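Local coordinates for intradiol ring-cleavage dioxygenase (Streptomyces sp. SirexAA-E, PDB 4ILV), which probably cleaves catechol-type aromatic rings between the two hydroxyl-bearing carbons with the help of an iron(III) ion, as other intradiol dioxygenases do, at residues Pro141-Pro153 with Ala159-Ser171. Sequence-based numbering, arbitrary orientation. Where two conformers were deposited one is given.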
loop_
_atom_site.group_PDB
_atom_site.type_symbol
_atom_site.label_atom_id
_atom_site.label_comp_id
_atom_site.label_asym_id
_atom_site.label_seq_id
_atom_site.Cartn_x
_atom_site.Cartn_y
_atom_site.Cartn_z
ATOM N N PRO A 141 2.879 11.851 -13.794
ATOM C CA PRO A 141 3.582 10.561 -13.795
ATOM C C PRO A 141 3.196 9.662 -12.619
ATOM O O PRO A 141 2.731 10.128 -11.583
ATOM C CB PRO A 141 5.062 10.961 -13.703
ATOM C CG PRO A 141 5.068 12.447 -13.391
ATOM C CD PRO A 141 3.808 12.980 -13.965
ATOM N N VAL A 142 3.368 8.360 -12.797
ATOM C CA VAL A 142 3.045 7.406 -11.750
ATOM C C VAL A 142 4.195 7.310 -10.757
ATOM O O VAL A 142 5.352 7.176 -11.152
ATOM C CB VAL A 142 2.786 6.003 -12.334
ATOM C CG1 VAL A 142 2.650 4.982 -11.222
ATOM C CG2 VAL A 142 1.548 6.011 -13.207
ATOM N N LEU A 143 3.883 7.400 -9.469
ATOM C CA LEU A 143 4.852 7.065 -8.431
ATOM C C LEU A 143 4.721 5.584 -8.051
ATOM O O LEU A 143 3.647 5.148 -7.637
ATOM C CB LEU A 143 4.625 7.916 -7.185
ATOM C CG LEU A 143 5.508 7.510 -5.999
ATOM C CD1 LEU A 143 6.900 8.098 -6.186
ATOM C CD2 LEU A 143 4.912 7.922 -4.652
ATOM N N THR A 144 5.805 4.818 -8.188
ATOM C CA THR A 144 5.823 3.422 -7.743
ATOM C C THR A 144 6.579 3.309 -6.433
ATOM O O THR A 144 7.712 3.793 -6.318
ATOM C CB THR A 144 6.511 2.513 -8.774
ATOM O OG1 THR A 144 5.782 2.560 -10.005
ATOM C CG2 THR A 144 6.581 1.056 -8.268
ATOM N N THR A 145 5.968 2.670 -5.443
ATOM C CA THR A 145 6.603 2.603 -4.132
ATOM C C THR A 145 6.091 1.441 -3.295
ATOM O O THR A 145 5.316 0.615 -3.772
ATOM C CB THR A 145 6.464 3.968 -3.379
ATOM O OG1 THR A 145 7.276 3.969 -2.207
ATOM C CG2 THR A 145 5.021 4.257 -2.995
ATOM N N GLN A 146 6.538 1.367 -2.048
ATOM C CA GLN A 146 6.105 0.305 -1.149
ATOM C C GLN A 146 5.829 0.829 0.258
ATOM O O GLN A 146 6.357 1.872 0.653
ATOM C CB GLN A 146 7.187 -0.773 -1.063
ATOM C CG GLN A 146 7.555 -1.366 -2.395
ATOM C CD GLN A 146 8.630 -2.424 -2.281
ATOM O OE1 GLN A 146 8.766 -3.083 -1.245
ATOM N NE2 GLN A 146 9.398 -2.600 -3.352
ATOM N N LEU A 147 5.022 0.096 1.017
ATOM C CA LEU A 147 4.799 0.428 2.421
ATOM C C LEU A 147 5.344 -0.662 3.332
ATOM O O LEU A 147 5.169 -1.852 3.053
ATOM C CB LEU A 147 3.309 0.627 2.691
ATOM C CG LEU A 147 2.597 1.607 1.754
ATOM C CD1 LEU A 147 1.123 1.704 2.118
ATOM C CD2 LEU A 147 3.258 2.994 1.756
ATOM N N TYR A 148 5.986 -0.258 4.427
ATOM C CA TYR A 148 6.600 -1.211 5.357
ATOM C C TYR A 148 5.920 -1.195 6.717
ATOM O O TYR A 148 5.138 -0.292 7.019
ATOM C CB TYR A 148 8.100 -0.944 5.518
ATOM C CG TYR A 148 8.874 -1.148 4.236
ATOM C CD1 TYR A 148 9.175 -2.423 3.787
ATOM C CD2 TYR A 148 9.295 -0.067 3.472
ATOM C CE1 TYR A 148 9.879 -2.625 2.617
ATOM C CE2 TYR A 148 10.000 -0.260 2.294
ATOM C CZ TYR A 148 10.282 -1.551 1.873
ATOM O OH TYR A 148 10.981 -1.775 0.710
ATOM N N PHE A 149 6.241 -2.206 7.524
ATOM C CA PHE A 149 5.626 -2.441 8.821
ATOM C C PHE A 149 6.619 -2.196 9.935
ATOM O O PHE A 149 7.778 -2.592 9.821
ATOM C CB PHE A 149 5.130 -3.901 8.907
ATOM C CG PHE A 149 3.972 -4.181 8.003
ATOM C CD1 PHE A 149 2.692 -4.295 8.512
ATOM C CD2 PHE A 149 4.156 -4.284 6.634
ATOM C CE1 PHE A 149 1.609 -4.523 7.671
ATOM C CE2 PHE A 149 3.083 -4.524 5.784
ATOM C CZ PHE A 149 1.804 -4.640 6.308
ATOM N N PRO A 150 6.161 -1.564 11.030
ATOM C CA PRO A 150 7.042 -1.258 12.156
ATOM C C PRO A 150 7.422 -2.518 12.917
ATOM O O PRO A 150 6.586 -3.398 13.108
ATOM C CB PRO A 150 6.173 -0.354 13.042
ATOM C CG PRO A 150 4.776 -0.794 12.758
ATOM C CD PRO A 150 4.773 -1.137 11.284
ATOM N N GLY A 151 8.676 -2.589 13.343
ATOM C CA GLY A 151 9.122 -3.616 14.267
ATOM C C GLY A 151 9.411 -4.970 13.651
ATOM O O GLY A 151 9.622 -5.943 14.367
ATOM N N GLU A 152 9.433 -5.036 12.326
ATOM C CA GLU A 152 9.742 -6.286 11.634
ATOM C C GLU A 152 11.234 -6.581 11.635
ATOM O O GLU A 152 12.021 -5.762 11.166
ATOM C CB GLU A 152 9.266 -6.208 10.195
ATOM C CG GLU A 152 7.777 -6.237 10.042
ATOM C CD GLU A 152 7.189 -7.612 10.294
ATOM O OE1 GLU A 152 5.968 -7.679 10.481
ATOM O OE2 GLU A 152 7.938 -8.623 10.287
ATOM N N PRO A 153 11.633 -7.763 12.142
ATOM C CA PRO A 153 13.058 -8.105 12.143
ATOM C C PRO A 153 13.709 -7.947 10.765
ATOM O O PRO A 153 14.846 -7.494 10.692
ATOM C CB PRO A 153 13.061 -9.569 12.602
ATOM C CG PRO A 153 11.870 -9.665 13.488
ATOM C CD PRO A 153 10.827 -8.779 12.844
ATOM N N ALA A 159 17.822 -4.718 2.425
ATOM C CA ALA A 159 18.456 -3.490 1.954
ATOM C C ALA A 159 17.472 -2.522 1.301
ATOM O O ALA A 159 17.734 -1.324 1.221
ATOM C CB ALA A 159 19.588 -3.819 0.994
ATOM N N LEU A 160 16.341 -3.039 0.832
ATOM C CA LEU A 160 15.347 -2.195 0.177
ATOM C C LEU A 160 14.531 -1.383 1.176
ATOM O O LEU A 160 13.865 -0.424 0.805
ATOM C CB LEU A 160 14.397 -3.046 -0.661
ATOM C CG LEU A 160 14.639 -3.152 -2.165
ATOM C CD1 LEU A 160 15.899 -3.951 -2.455
ATOM C CD2 LEU A 160 13.429 -3.786 -2.837
ATOM N N PHE A 161 14.584 -1.778 2.443
ATOM C CA PHE A 161 13.779 -1.145 3.478
ATOM C C PHE A 161 14.123 0.327 3.616
ATOM O O PHE A 161 15.284 0.703 3.527
ATOM C CB PHE A 161 13.970 -1.844 4.827
ATOM C CG PHE A 161 13.346 -1.107 5.965
ATOM C CD1 PHE A 161 11.982 -1.177 6.180
ATOM C CD2 PHE A 161 14.119 -0.306 6.799
ATOM C CE1 PHE A 161 11.392 -0.479 7.220
ATOM C CE2 PHE A 161 13.536 0.401 7.845
ATOM C CZ PHE A 161 12.165 0.317 8.054
ATOM N N ASP A 162 13.103 1.155 3.816
ATOM C CA ASP A 162 13.286 2.593 3.999
ATOM C C ASP A 162 12.327 3.078 5.082
ATOM O O ASP A 162 11.112 3.047 4.890
ATOM C CB ASP A 162 12.994 3.321 2.684
ATOM C CG ASP A 162 13.256 4.831 2.757
ATOM O OD1 ASP A 162 13.517 5.370 3.854
ATOM O OD2 ASP A 162 13.154 5.483 1.696
ATOM N N PRO A 163 12.866 3.540 6.222
ATOM C CA PRO A 163 12.044 4.013 7.343
ATOM C C PRO A 163 11.068 5.125 6.947
ATOM O O PRO A 163 10.058 5.294 7.624
ATOM C CB PRO A 163 13.078 4.545 8.339
ATOM C CG PRO A 163 14.318 4.741 7.542
ATOM C CD PRO A 163 14.300 3.663 6.517
ATOM N N ALA A 164 11.351 5.864 5.875
ATOM C CA ALA A 164 10.412 6.893 5.412
ATOM C C ALA A 164 9.127 6.268 4.852
ATOM O O ALA A 164 8.109 6.938 4.719
ATOM C CB ALA A 164 11.061 7.795 4.367
ATOM N N LEU A 165 9.165 4.979 4.538
ATOM C CA LEU A 165 7.994 4.313 3.984
ATOM C C LEU A 165 7.297 3.425 5.018
ATOM O O LEU A 165 6.448 2.586 4.665
ATOM C CB LEU A 165 8.390 3.506 2.748
ATOM C CG LEU A 165 8.914 4.368 1.593
ATOM C CD1 LEU A 165 9.634 3.520 0.564
ATOM C CD2 LEU A 165 7.791 5.143 0.934
ATOM N N LEU A 166 7.637 3.620 6.295
ATOM C CA LEU A 166 6.960 2.905 7.385
ATOM C C LEU A 166 5.553 3.437 7.603
ATOM O O LEU A 166 5.333 4.646 7.634
ATOM C CB LEU A 166 7.745 3.032 8.689
ATOM C CG LEU A 166 8.876 2.038 8.973
ATOM C CD1 LEU A 166 9.699 2.502 10.182
ATOM C CD2 LEU A 166 8.350 0.625 9.202
ATOM N N MET A 167 4.598 2.534 7.712
ATOM C CA MET A 167 3.270 2.844 8.232
ATOM C C MET A 167 3.353 2.915 9.748
ATOM O O MET A 167 4.250 2.322 10.346
ATOM C CB MET A 167 2.294 1.711 7.886
ATOM C CG MET A 167 2.042 1.527 6.396
ATOM S SD MET A 167 0.889 0.181 6.068
ATOM C CE MET A 167 1.945 -1.236 6.364
ATOM N N ASN A 168 2.423 3.628 10.375
ATOM C CA ASN A 168 2.127 3.384 11.780
ATOM C C ASN A 168 1.138 2.227 11.812
ATOM O O ASN A 168 0.239 2.169 10.997
ATOM C CB ASN A 168 1.497 4.594 12.458
ATOM C CG ASN A 168 2.516 5.670 12.816
ATOM O OD1 ASN A 168 3.721 5.506 12.621
ATOM N ND2 ASN A 168 2.027 6.775 13.364
ATOM N N VAL A 169 1.310 1.302 12.742
ATOM C CA VAL A 169 0.415 0.152 12.837
ATOM C C VAL A 169 0.102 -0.136 14.288
ATOM O O VAL A 169 1.010 -0.256 15.105
ATOM C CB VAL A 169 1.037 -1.116 12.212
ATOM C CG1 VAL A 169 0.122 -2.353 12.447
ATOM C CG2 VAL A 169 1.296 -0.903 10.733
ATOM N N ARG A 170 -1.180 -0.230 14.615
ATOM C CA ARG A 170 -1.562 -0.555 15.981
ATOM C C ARG A 170 -2.600 -1.665 15.978
ATOM O O ARG A 170 -3.264 -1.907 14.970
ATOM C CB ARG A 170 -2.100 0.678 16.706
ATOM C CG ARG A 170 -3.404 1.201 16.140
ATOM C CD ARG A 170 -3.800 2.518 16.819
ATOM N NE ARG A 170 -5.187 2.870 16.518
ATOM C CZ ARG A 170 -5.831 3.916 17.027
ATOM N NH1 ARG A 170 -5.217 4.753 17.877
ATOM N NH2 ARG A 170 -7.096 4.124 16.682
ATOM N N SER A 171 -2.742 -2.336 17.108
ATOM C CA SER A 171 -3.689 -3.435 17.212
ATOM C C SER A 171 -5.117 -2.917 17.196
ATOM O O SER A 171 -5.402 -1.829 17.703
ATOM C CB SER A 171 -3.448 -4.245 18.486
ATOM O OG SER A 171 -3.765 -3.479 19.632
#
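Tyr148, Met167 and Leu165 carry the crossing between the two sheets of this intradiol dioxygenase beta-sandwich, a worked example of how a single beta bridge can join an outermost strand of one sheet to the chain leading into the other. Tyr148 is bridged to Leu166 by both its backbone groups: its N gives a hydrogen bond to Leu165 O at 2.9 Å, and its O receives one from Met167 N, nearly straight at 175°. Two side chains of the returning loop meet the Tyr148 ring. Phe161 turns an edge to one face, the T-shaped pair having centroids 5.2 Å apart and planes at 66°, while Leu165 CB meets the ring edge, 3.8 Å from Tyr148 CD2. Beyond the ring, the Tyr148 hydroxyl is hydrogen-bonded to Gln39, whose amide nitrogen also holds Leu160 O. Were Tyr148 replaced by an alanine, the Phe161 edge would probably lose the aromatic face it meets, and Gln39 OE1 its hydroxyl partner. Leu165 also reaches back along the strand, bringing CD2 to 3.4 Å from Thr145 OG1, which is hydrogen-bonded to Pro37 O. On the sandwich interior, Met167 packs with Leu147 and Phe180. Its chain is straight at chi2 and then bends at chi3 (-75°), which sets the terminal methyl over the centre of the Phe149 ring, with Met167 CE 3.4 Å from Phe149 CZ.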